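Local coordinates for Ice-binding protein (PDB 3UYU) that binds the surface of ice crystals and inhibits their growth, conferring freeze tolerance on an Arctic yeast, at residues Ala15-Ala20 with Ala81-Asn86; Met66-Ala69 with Pro75-Asn78; Leu132-Asn137 with Trp142-Ala147; Val156-Ala161 with Ile169-Gly174; Asp175-Gly180 with Gly187-Lys192. The protein carries 2 engineered substitutions. One frame throughout, in Å; residues are numbered along the deposited sequence.

Contact 1 (Ala15-Ala20 with Ala81-Asn86)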
# COMPACT_ATOMS: atom_id res chain seq x y z
N ALA A 15 8.33 -12.61 -3.04
CA ALA A 15 9.58 -13.24 -2.61
C ALA A 15 10.84 -12.42 -2.78
O ALA A 15 11.71 -12.43 -1.94
CB ALA A 15 9.74 -14.59 -3.35
N ILE A 16 10.90 -11.71 -3.91
CA ILE A 16 12.03 -10.83 -4.20
C ILE A 16 11.44 -9.56 -4.85
O ILE A 16 10.60 -9.67 -5.76
CB ILE A 16 12.99 -11.50 -5.23
CG1 ILE A 16 13.52 -12.83 -4.69
CG2 ILE A 16 14.20 -10.61 -5.44
CD1 ILE A 16 14.44 -13.54 -5.70
N LEU A 17 11.83 -8.41 -4.33
CA LEU A 17 11.45 -7.12 -4.90
C LEU A 17 12.67 -6.25 -4.95
O LEU A 17 13.38 -6.16 -3.99
CB LEU A 17 10.35 -6.46 -4.04
CG LEU A 17 9.74 -5.15 -4.60
CD1 LEU A 17 8.88 -5.42 -5.84
CD2 LEU A 17 8.84 -4.57 -3.52
N ALA A 18 12.94 -5.64 -6.12
CA ALA A 18 14.15 -4.85 -6.28
C ALA A 18 13.87 -3.63 -7.12
O ALA A 18 13.00 -3.64 -7.93
CB ALA A 18 15.33 -5.69 -6.91
N LYS A 19 14.68 -2.61 -6.92
CA LYS A 19 14.45 -1.36 -7.71
C LYS A 19 15.21 -1.33 -9.01
O LYS A 19 14.77 -0.66 -9.96
CB LYS A 19 14.82 -0.16 -6.83
CG LYS A 19 13.79 0.09 -5.68
CD LYS A 19 14.04 1.41 -4.96
CE LYS A 19 13.51 2.52 -5.81
NZ LYS A 19 13.71 3.76 -4.91
N ALA A 20 16.36 -1.99 -9.06
CA ALA A 20 17.28 -1.85 -10.19
C ALA A 20 17.38 -3.07 -11.08
O ALA A 20 17.68 -2.96 -12.25
CB ALA A 20 18.67 -1.50 -9.69
N ALA A 81 4.62 0.01 -7.78
CA ALA A 81 4.93 1.23 -7.06
C ALA A 81 4.56 1.17 -5.60
O ALA A 81 5.36 1.64 -4.75
CB ALA A 81 4.25 2.46 -7.78
N ALA A 82 3.41 0.57 -5.33
CA ALA A 82 2.96 0.43 -3.95
C ALA A 82 3.86 -0.57 -3.22
O ALA A 82 4.26 -0.34 -2.08
CB ALA A 82 1.52 -0.01 -3.89
N ALA A 83 4.20 -1.68 -3.89
CA ALA A 83 5.10 -2.67 -3.22
C ALA A 83 6.46 -2.08 -2.85
O ALA A 83 6.93 -2.23 -1.71
CB ALA A 83 5.30 -3.89 -4.16
N VAL A 84 7.07 -1.32 -3.79
CA VAL A 84 8.39 -0.70 -3.54
C VAL A 84 8.26 0.43 -2.47
O VAL A 84 9.05 0.48 -1.52
CB VAL A 84 8.93 -0.14 -4.87
CG1 VAL A 84 10.10 0.84 -4.67
CG2 VAL A 84 9.37 -1.31 -5.72
N ALA A 85 7.19 1.26 -2.56
CA ALA A 85 7.04 2.31 -1.52
C ALA A 85 6.88 1.69 -0.14
O ALA A 85 7.44 2.14 0.82
CB ALA A 85 5.83 3.19 -1.81
N ASN A 86 6.04 0.65 -0.07
CA ASN A 86 5.83 -0.05 1.18
C ASN A 86 7.14 -0.72 1.75
O ASN A 86 7.38 -0.67 2.97
CB ASN A 86 4.72 -1.07 1.03
CG ASN A 86 3.31 -0.46 0.95
OD1 ASN A 86 3.10 0.81 1.04
ND2 ASN A 86 2.36 -1.28 0.75

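Contact 2 (Met66-Ala69 with Pro75-Asn78). Engineered in segment 66-69: Met66 (natural residue Leu).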
# COMPACT_ATOMS: atom_id res chain seq x y z
N MSE A 66 4.45 -15.32 -10.24
CA MSE A 66 4.50 -14.39 -11.39
C MSE A 66 5.62 -13.42 -11.27
O MSE A 66 6.13 -13.14 -10.21
CB MSE A 66 3.18 -13.58 -11.42
CG MSE A 66 2.02 -14.30 -11.97
SE MSE A 66 1.26 -15.54 -10.71
CE MSE A 66 -0.39 -15.87 -11.73
N ILE A 67 5.99 -12.85 -12.42
CA ILE A 67 7.12 -11.93 -12.50
C ILE A 67 6.56 -10.63 -13.04
O ILE A 67 5.89 -10.64 -14.04
CB ILE A 67 8.22 -12.45 -13.51
CG1 ILE A 67 8.71 -13.78 -12.95
CG2 ILE A 67 9.34 -11.40 -13.64
CD1 ILE A 67 9.50 -14.68 -13.90
N TYR A 68 6.91 -9.56 -12.37
CA TYR A 68 6.34 -8.20 -12.66
C TYR A 68 7.46 -7.21 -12.87
O TYR A 68 8.48 -7.19 -12.17
CB TYR A 68 5.51 -7.74 -11.44
CG TYR A 68 4.28 -8.56 -11.16
CD1 TYR A 68 3.14 -8.49 -11.97
CD2 TYR A 68 4.25 -9.44 -10.05
CE1 TYR A 68 2.02 -9.23 -11.69
CE2 TYR A 68 3.13 -10.21 -9.81
CZ TYR A 68 2.00 -10.11 -10.64
OH TYR A 68 0.87 -10.85 -10.38
N ALA A 69 7.26 -6.30 -13.85
CA ALA A 69 8.21 -5.17 -14.06
C ALA A 69 7.46 -3.89 -14.37
O ALA A 69 6.30 -3.97 -14.78
CB ALA A 69 9.18 -5.50 -15.23
N PRO A 75 -2.79 -3.20 -14.26
CA PRO A 75 -2.35 -2.34 -13.14
C PRO A 75 -0.94 -2.65 -12.60
O PRO A 75 -0.60 -2.23 -11.49
CB PRO A 75 -3.33 -2.71 -12.04
CG PRO A 75 -3.67 -4.10 -12.29
CD PRO A 75 -3.57 -4.34 -13.75
N THR A 76 -0.11 -3.36 -13.39
CA THR A 76 1.17 -3.73 -12.80
C THR A 76 2.09 -2.58 -12.36
O THR A 76 2.68 -2.63 -11.26
CB THR A 76 1.87 -4.75 -13.71
OG1 THR A 76 1.08 -5.93 -13.74
CG2 THR A 76 3.34 -5.09 -13.27
N PRO A 77 2.22 -1.47 -13.15
CA PRO A 77 3.06 -0.38 -12.67
C PRO A 77 2.62 0.20 -11.29
O PRO A 77 3.46 0.42 -10.44
CB PRO A 77 3.02 0.66 -13.86
CG PRO A 77 2.73 -0.24 -15.07
CD PRO A 77 1.77 -1.25 -14.55
N ASN A 78 1.30 0.38 -11.09
CA ASN A 78 0.89 0.97 -9.83
C ASN A 78 0.92 -0.05 -8.66
O ASN A 78 1.17 0.37 -7.56
CB ASN A 78 -0.52 1.61 -9.96
CG ASN A 78 -0.45 2.95 -10.67
OD1 ASN A 78 0.53 3.65 -10.61
ND2 ASN A 78 -1.53 3.30 -11.28

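Contact 3 (Leu132-Asn137 with Trp142-Ala147)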
# COMPACT_ATOMS: atom_id res chain seq x y z
N LEU A 132 23.86 -19.90 13.13
CA LEU A 132 23.25 -18.92 13.99
C LEU A 132 21.85 -19.42 14.37
O LEU A 132 21.10 -19.89 13.49
CB LEU A 132 23.12 -17.58 13.21
CG LEU A 132 22.44 -16.40 13.94
CD1 LEU A 132 23.29 -15.95 15.11
CD2 LEU A 132 22.28 -15.25 12.88
N THR A 133 21.55 -19.36 15.65
CA THR A 133 20.26 -19.84 16.16
C THR A 133 19.45 -18.70 16.70
O THR A 133 19.97 -17.87 17.41
CB THR A 133 20.50 -20.85 17.29
OG1 THR A 133 21.23 -21.97 16.78
CG2 THR A 133 19.14 -21.35 17.86
N PHE A 134 18.17 -18.65 16.34
CA PHE A 134 17.20 -17.70 16.94
C PHE A 134 16.37 -18.51 17.88
O PHE A 134 15.77 -19.49 17.44
CB PHE A 134 16.32 -17.07 15.85
CG PHE A 134 17.10 -16.34 14.83
CD1 PHE A 134 17.18 -14.94 14.83
CD2 PHE A 134 17.77 -17.02 13.86
CE1 PHE A 134 17.96 -14.27 13.85
CE2 PHE A 134 18.54 -16.36 12.89
CZ PHE A 134 18.62 -14.95 12.91
N GLU A 135 16.32 -18.09 19.14
CA GLU A 135 15.49 -18.83 20.14
C GLU A 135 14.43 -17.95 20.73
O GLU A 135 14.77 -16.96 21.45
CB GLU A 135 16.36 -19.39 21.25
CG GLU A 135 15.57 -20.30 22.19
CD GLU A 135 16.35 -20.71 23.44
OE1 GLU A 135 17.55 -21.11 23.30
OE2 GLU A 135 15.74 -20.64 24.56
N GLY A 136 13.15 -18.24 20.47
CA GLY A 136 12.08 -17.49 21.11
C GLY A 136 10.78 -18.10 20.65
O GLY A 136 10.81 -18.96 19.79
N ASN A 137 9.67 -17.65 21.20
CA ASN A 137 8.41 -18.27 20.91
C ASN A 137 7.84 -17.81 19.57
O ASN A 137 8.47 -17.10 18.78
CB ASN A 137 7.43 -18.14 22.12
CG ASN A 137 6.95 -16.72 22.36
OD1 ASN A 137 6.92 -15.89 21.43
ND2 ASN A 137 6.51 -16.41 23.60
N TRP A 142 12.41 -10.19 16.24
CA TRP A 142 13.83 -9.81 16.19
C TRP A 142 13.97 -8.74 15.07
O TRP A 142 13.47 -8.92 13.99
CB TRP A 142 14.69 -10.98 15.71
CG TRP A 142 14.90 -12.10 16.71
CD1 TRP A 142 16.01 -12.30 17.52
CD2 TRP A 142 14.02 -13.22 16.94
NE1 TRP A 142 15.85 -13.49 18.23
CE2 TRP A 142 14.65 -14.06 17.90
CE3 TRP A 142 12.76 -13.59 16.44
CZ2 TRP A 142 14.07 -15.26 18.38
CZ3 TRP A 142 12.17 -14.78 16.91
CH2 TRP A 142 12.84 -15.59 17.92
N VAL A 143 14.73 -7.67 15.36
CA VAL A 143 15.16 -6.74 14.30
C VAL A 143 16.62 -6.49 14.47
O VAL A 143 17.04 -6.22 15.62
CB VAL A 143 14.40 -5.38 14.39
CG1 VAL A 143 15.09 -4.32 13.43
CG2 VAL A 143 12.93 -5.60 14.10
N PHE A 144 17.36 -6.62 13.37
CA PHE A 144 18.81 -6.26 13.25
C PHE A 144 18.95 -4.98 12.48
O PHE A 144 18.38 -4.83 11.40
CB PHE A 144 19.56 -7.41 12.54
CG PHE A 144 19.28 -8.73 13.24
CD1 PHE A 144 18.11 -9.47 12.95
CD2 PHE A 144 20.04 -9.11 14.34
CE1 PHE A 144 17.79 -10.64 13.73
CE2 PHE A 144 19.76 -10.27 15.06
CZ PHE A 144 18.63 -11.03 14.79
N GLN A 145 19.65 -4.03 13.10
CA GLN A 145 19.96 -2.74 12.46
C GLN A 145 21.46 -2.69 12.20
O GLN A 145 22.24 -2.65 13.17
CB GLN A 145 19.57 -1.58 13.37
CG GLN A 145 18.12 -1.57 13.85
CD GLN A 145 17.87 -0.50 14.88
OE1 GLN A 145 18.68 -0.33 15.83
NE2 GLN A 145 16.73 0.18 14.78
N ILE A 146 21.83 -2.85 10.93
CA ILE A 146 23.26 -3.00 10.55
C ILE A 146 23.61 -1.84 9.63
O ILE A 146 23.10 -1.75 8.50
CB ILE A 146 23.47 -4.36 9.81
CG1 ILE A 146 23.10 -5.53 10.77
CG2 ILE A 146 24.90 -4.49 9.36
CD1 ILE A 146 22.92 -6.86 10.12
N ALA A 147 24.48 -0.95 10.12
CA ALA A 147 24.87 0.20 9.32
C ALA A 147 25.73 -0.15 8.14
O ALA A 147 25.67 0.54 7.10
CB ALA A 147 25.55 1.28 10.19

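Contact 4 (Val156-Ala161 with Ile169-Gly174)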
# COMPACT_ATOMS: atom_id res chain seq x y z
N VAL A 156 26.99 -21.82 6.20
CA VAL A 156 26.46 -21.60 7.56
C VAL A 156 24.93 -21.70 7.41
O VAL A 156 24.39 -21.42 6.34
CB VAL A 156 26.82 -20.20 8.18
CG1 VAL A 156 28.36 -19.98 8.45
CG2 VAL A 156 26.23 -19.06 7.35
N ALA A 157 24.25 -22.03 8.51
CA ALA A 157 22.80 -22.11 8.49
C ALA A 157 22.14 -21.41 9.64
O ALA A 157 22.61 -21.47 10.80
CB ALA A 157 22.38 -23.59 8.44
N PHE A 158 21.07 -20.66 9.36
CA PHE A 158 20.20 -20.10 10.40
C PHE A 158 19.22 -21.17 10.88
O PHE A 158 18.61 -21.85 10.06
CB PHE A 158 19.37 -18.88 9.91
CG PHE A 158 20.18 -17.59 9.70
CD1 PHE A 158 21.59 -17.58 9.58
CD2 PHE A 158 19.47 -16.41 9.55
CE1 PHE A 158 22.27 -16.33 9.30
CE2 PHE A 158 20.11 -15.19 9.24
CZ PHE A 158 21.52 -15.14 9.18
N THR A 159 19.14 -21.35 12.21
CA THR A 159 18.26 -22.37 12.80
C THR A 159 17.25 -21.68 13.68
O THR A 159 17.55 -20.68 14.36
CB THR A 159 19.15 -23.43 13.60
OG1 THR A 159 19.58 -22.87 14.79
CG2 THR A 159 20.28 -23.84 12.83
N LEU A 160 16.02 -22.20 13.68
CA LEU A 160 14.97 -21.65 14.51
C LEU A 160 14.82 -22.61 15.73
O LEU A 160 14.89 -23.89 15.61
CB LEU A 160 13.63 -21.58 13.73
CG LEU A 160 13.67 -20.69 12.50
CD1 LEU A 160 12.31 -20.75 11.74
CD2 LEU A 160 14.18 -19.29 12.85
N ALA A 161 14.66 -21.99 16.89
CA ALA A 161 14.37 -22.79 18.10
C ALA A 161 13.36 -22.13 18.97
O ALA A 161 13.18 -20.92 18.88
CB ALA A 161 15.68 -22.99 18.86
N ILE A 169 11.39 -12.12 11.87
CA ILE A 169 12.85 -11.84 11.91
C ILE A 169 13.08 -10.87 10.74
O ILE A 169 12.79 -11.20 9.58
CB ILE A 169 13.68 -13.15 11.70
CG1 ILE A 169 13.46 -14.13 12.91
CG2 ILE A 169 15.13 -12.84 11.55
CD1 ILE A 169 14.06 -15.58 12.66
N ALA A 170 13.57 -9.66 11.07
CA ALA A 170 13.86 -8.65 10.02
C ALA A 170 15.25 -8.10 10.15
O ALA A 170 15.67 -7.75 11.26
CB ALA A 170 12.85 -7.51 10.11
N PHE A 171 15.96 -8.06 9.01
CA PHE A 171 17.32 -7.54 8.96
C PHE A 171 17.33 -6.30 8.12
O PHE A 171 17.09 -6.35 6.91
CB PHE A 171 18.25 -8.58 8.28
CG PHE A 171 18.68 -9.75 9.17
CD1 PHE A 171 19.95 -9.73 9.76
CD2 PHE A 171 17.87 -10.88 9.35
CE1 PHE A 171 20.43 -10.80 10.57
CE2 PHE A 171 18.31 -11.97 10.19
CZ PHE A 171 19.57 -11.93 10.76
N GLN A 172 17.67 -5.17 8.75
CA GLN A 172 17.81 -3.92 7.97
C GLN A 172 19.30 -3.69 7.77
O GLN A 172 20.02 -3.62 8.76
CB GLN A 172 17.21 -2.78 8.80
CG GLN A 172 17.55 -1.32 8.24
CD GLN A 172 18.82 -0.75 8.84
OE1 GLN A 172 18.98 -0.74 10.08
NE2 GLN A 172 19.72 -0.22 7.97
N VAL A 173 19.74 -3.62 6.50
CA VAL A 173 21.18 -3.57 6.24
C VAL A 173 21.50 -2.40 5.31
O VAL A 173 20.99 -2.31 4.20
CB VAL A 173 21.60 -4.85 5.54
CG1 VAL A 173 23.12 -4.90 5.31
CG2 VAL A 173 21.09 -6.15 6.31
N GLY A 174 22.47 -1.59 5.74
CA GLY A 174 22.81 -0.33 4.98
C GLY A 174 23.64 -0.57 3.72
O GLY A 174 23.47 0.14 2.72

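Contact 5 (Asp175-Gly180 with Gly187-Lys192)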
# COMPACT_ATOMS: atom_id res chain seq x y z
N ASP A 175 24.57 -1.54 3.78
CA ASP A 175 25.53 -1.84 2.70
C ASP A 175 25.30 -3.28 2.14
O ASP A 175 24.35 -3.95 2.54
CB ASP A 175 26.97 -1.64 3.18
CG ASP A 175 27.36 -0.17 3.34
OD1 ASP A 175 26.88 0.66 2.51
OD2 ASP A 175 28.20 0.14 4.26
N ASP A 176 26.12 -3.75 1.22
CA ASP A 176 25.83 -5.02 0.51
C ASP A 176 25.67 -6.24 1.42
O ASP A 176 26.34 -6.37 2.43
CB ASP A 176 26.92 -5.38 -0.52
CG ASP A 176 27.08 -4.34 -1.64
OD1 ASP A 176 26.19 -3.48 -1.85
OD2 ASP A 176 28.13 -4.39 -2.34
N VAL A 177 24.79 -7.12 0.98
CA VAL A 177 24.53 -8.39 1.67
C VAL A 177 25.09 -9.53 0.83
O VAL A 177 24.78 -9.61 -0.34
CB VAL A 177 23.02 -8.62 1.91
CG1 VAL A 177 22.81 -10.08 2.56
CG2 VAL A 177 22.37 -7.54 2.85
N THR A 178 25.92 -10.40 1.41
CA THR A 178 26.37 -11.58 0.70
C THR A 178 26.02 -12.84 1.50
O THR A 178 26.52 -13.03 2.59
CB THR A 178 27.91 -11.59 0.56
OG1 THR A 178 28.29 -10.42 -0.17
CG2 THR A 178 28.36 -12.84 -0.22
N VAL A 179 25.18 -13.69 0.92
CA VAL A 179 24.84 -14.97 1.58
C VAL A 179 25.78 -15.98 0.91
O VAL A 179 25.72 -16.19 -0.30
CB VAL A 179 23.35 -15.34 1.35
CG1 VAL A 179 22.99 -16.66 2.01
CG2 VAL A 179 22.44 -14.25 1.88
N GLY A 180 26.66 -16.59 1.70
CA GLY A 180 27.64 -17.47 1.07
C GLY A 180 27.17 -18.69 0.34
O GLY A 180 26.04 -19.17 0.52
N GLY A 187 14.43 -15.26 7.33
CA GLY A 187 14.00 -13.90 7.70
C GLY A 187 13.72 -13.03 6.48
O GLY A 187 13.89 -13.42 5.31
N VAL A 188 13.26 -11.81 6.81
CA VAL A 188 13.04 -10.74 5.84
C VAL A 188 14.29 -9.88 5.69
O VAL A 188 14.79 -9.33 6.68
CB VAL A 188 11.83 -9.88 6.27
CG1 VAL A 188 11.61 -8.75 5.26
CG2 VAL A 188 10.59 -10.69 6.35
N LEU A 189 14.88 -9.83 4.50
CA LEU A 189 16.03 -8.95 4.25
C LEU A 189 15.59 -7.62 3.66
O LEU A 189 14.98 -7.63 2.59
CB LEU A 189 16.93 -9.67 3.25
CG LEU A 189 18.40 -9.45 3.19
CD1 LEU A 189 19.10 -9.33 4.61
CD2 LEU A 189 18.92 -10.71 2.45
N LEU A 190 15.78 -6.53 4.43
CA LEU A 190 15.46 -5.16 3.95
C LEU A 190 16.84 -4.53 3.70
O LEU A 190 17.50 -3.99 4.62
CB LEU A 190 14.69 -4.39 5.03
CG LEU A 190 13.28 -4.95 5.36
CD1 LEU A 190 12.86 -4.51 6.79
CD2 LEU A 190 12.38 -4.43 4.39
N ALA A 191 17.27 -4.63 2.43
CA ALA A 191 18.61 -4.19 1.98
C ALA A 191 18.58 -2.85 1.28
O ALA A 191 17.75 -2.64 0.40
CB ALA A 191 19.17 -5.21 1.02
N LYS A 192 19.45 -1.97 1.75
CA LYS A 192 19.62 -0.69 1.04
C LYS A 192 20.32 -0.79 -0.29
O LYS A 192 20.05 0.00 -1.21
CB LYS A 192 20.23 0.37 1.96
CG LYS A 192 20.09 1.74 1.34
CD LYS A 192 21.23 2.62 1.66
CE LYS A 192 20.83 4.08 1.44
NZ LYS A 192 19.35 4.17 1.59

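Contact 1 (Ala15-Ala20 with Ala81-Asn86)
Leu17 and Val84 carry this contact, the leucine standing out from its strand toward one flank of the helix and the valine reaching back. The two side chains cross obliquely, so that the valine methyl CG2 lies against the isobutyl branch point, 4.0 Å from Leu17 CG. With CG turned away from the leucine's own amide nitrogen (chi1 -174°), Leu17 CD2 reaches the helix backbone, where it stops 3.5 Å from Ala83 C. On its way CD2 also packs on the small methyl of Ala83, with Leu17 CD2 and Ala83 CB 3.7 Å apart. Because an alanine stands there, the leucine can bear directly on the main chain of the helix turn. The fold is a right-handed beta-helix with helix 76-96 laid alongside it. Leu17 is on the helix-facing side of strand 16-18, whereas Ile16 and Ala18 turn the other way and meet strand 212-216. Val84 divides its two methyls between two neighbours: CG2 takes Leu17, and CG1 rests against the aliphatic part of Lys19, with Val84 CG1 3.9 Å from Lys19 CG. The lysine chain bends at chi3 (78°), keeping Lys19 CD and CE against the same methyl, each about 4.0 Å from Val84 CG1. Its ammonium group then goes on past the valine to form a salt bridge with Glu88, one helical turn further along. On another side of the helix, Ala81 and Ala82 pack on Pro228 and Val10 of the second subunit.

Contact 2 (Met66-Ala69 with Pro75-Asn78)
Tyr68 and Thr76 lie closest along the two backbones, with their CA atoms 6.8 Å apart; the next pair, Ala69 and Pro77, follows at 7.2 Å between CA atoms. The first segment is extended, while the second is the start of a helix, with Pro75 at the N-cap position after a cis peptide bond. Only five residues, neither helix nor strand, join them. Thr76 does nearly all the touching from the helix side. Its methyl CG2, anti to the backbone N, is directed at the strand and wedges between the tyrosine ring and the main chain beyond it: Thr76 CG2 is 3.6 Å from Tyr68 CD1 and 3.5 Å from Ala69 O. The methyl meets the ring obliquely, and Thr76 CG2 also lies 3.9 Å from Tyr68 CB. The two side chains run at about a right angle to each other. On the ring, the atoms touched are those of the CD1 side. Thr76 OG1 lies 3.7 Å from Tyr68 CD1 without bonding to it; its hydrogen-bond partner is Thr56 O. Putting an alanine at Tyr68 would probably open a gap beside the threonine methyl and take from Thr74 of the second subunit the ring it packs on. Ala69 joins through its carbonyl oxygen, its methyl being turned to Val36 on strand 34-36. Strand 67-69 runs parallel beside strand 34-36, which in turn neighbours strand 16-18, while the first turn of helix 76-96 covers Tyr68 at the boundary with the second subunit.

Contact 3 (Leu132-Asn137 with Trp142-Ala147)
Phe134, Trp142 and Phe144 form an aromatic cluster between two strands that face each other, their axes 10.7 Å apart at closest approach. The Phe134-Trp142 pair is T-shaped: the edge of the phenyl ring is directed at the five-membered ring of the indole, with centroids 5.2 Å apart and planes at 87°. A CH-pi contact accompanies it, Phe134 CB sitting over the six-membered ring, 4.2 Å from the Trp142 ring centroid. Toward Phe144 the same phenyl ring meets rim to rim, Phe134 CE1 coming within 3.4 Å of Phe144 CZ, neither ring lying over the other. Van der Waals contact with the main chain completes the set. The far rim of the indole abuts the backbone in its own plane, Trp142 CZ2 lying 3.6 Å from Glu135 O and CH2 3.7 Å from Gly136 N. Glycine allows the chain to come this near. The indole's polar atom is satisfied too, Trp142 NE1 bonding to Leu115 O. A leucine in place of Trp142 would probably leave that carbonyl without this donor and Phe134 without the aromatic face its edge abuts. In this right-handed beta-helix the cluster fills the interior with side chains from facing walls, and Phe144 extends it by stacking on Phe171 of the next coil.

Contact 4 (Val156-Ala161 with Ile169-Gly174)
Phe158 reaches across to Phe171, and its side chain can be followed outward from the strand. CB is directed toward the opposite strand, and with CG anti to the carbonyl carbon (chi1 -72°) the ring is carried into the interior. Along one side of the ring, CD2 packs on Phe134 of the preceding coil. The next atom, Phe158 CE2, makes the main touch across the contact, 3.6 Å from Phe171 CZ and 3.8 Å from Phe171 CE2. At the tip, Phe158 CZ is 4.1 Å from Phe171 CZ. The two phenylalanines arrive from opposite directions and meet obliquely, ring planes at 33° and centroids 5.8 Å apart. Phe185 adds a third ring that meets both. Leu160, two residues after Phe158, meets Ile169, two before Phe171, through one methyl each: Leu160 CD2 lies 3.7 Å from Ile169 CD1, the leucine at the solvent-exposed margin and the isoleucine buried. No hydrogen bond joins the two segments. This pair of strands is therefore probably held across the interior by dispersion and the exclusion of water, while hydrogen bonds run to neighbouring coils, Thr159 OG1 with Thr133 OG1 among them.

Contact 5 (Asp175-Gly180 with Gly187-Lys192)
Leu189 packs on Val177 from a strand fixed by main-chain bonds: the amide of the next residue, Leu190 N, makes a probable hydrogen bond to Phe171 O of the preceding coil. Val188 N does likewise with Ile169 O. Held this way, the strand presents Leu189 and Ala191 to the interior. Val177 comes from the other wall, and it and Leu189 lie alongside each other, pointing opposite ways, two methyls against two: Val177 CG1 is 3.9 Å from Leu189 CD2, and Val177 CG2 is 4.1 Å from Leu189 CD1. A chi1 of -152° swings Leu189 CG away from the amide nitrogen of its residue and brings both of its methyls up to the valine. Val177 CG2 has a looser neighbour in Ala191 CB, with Val177 CG2 and Ala191 CB 4.4 Å apart. Strand 177-179 lies in the same sheet as the strands bearing Thr45, Ser127 and Ala214, inferred ice-binding positions, so Val177 probably backs that surface from within. Every touch across the contact is methyl on methyl, with no hydrogen bond; the chemistry implies an apolar contact, whose fit probably rests on shape.

How the contacts relate
Starting from the N terminus, contact 1 closes the longest loop, bringing helix 76-96 back to strand 16-18. Contact 2 is nested inside that loop and uses the first turn of the same helix; both touch the second subunit. Contacts 3, 4 and 5 follow in series, each closing a short loop that carries the chain from one wall to another, and none crosses another. Contacts 3 and 4 have centres 6 Å apart and use strands that are neighbours on both walls. Contact 5 continues from contact 4, whose strand 169-173 pairs with strand 188-191. Contacts 1 and 2 thus tie the helix to strands 16-18 and 67-69 of the beta-helix, while 3 to 5 join opposing walls.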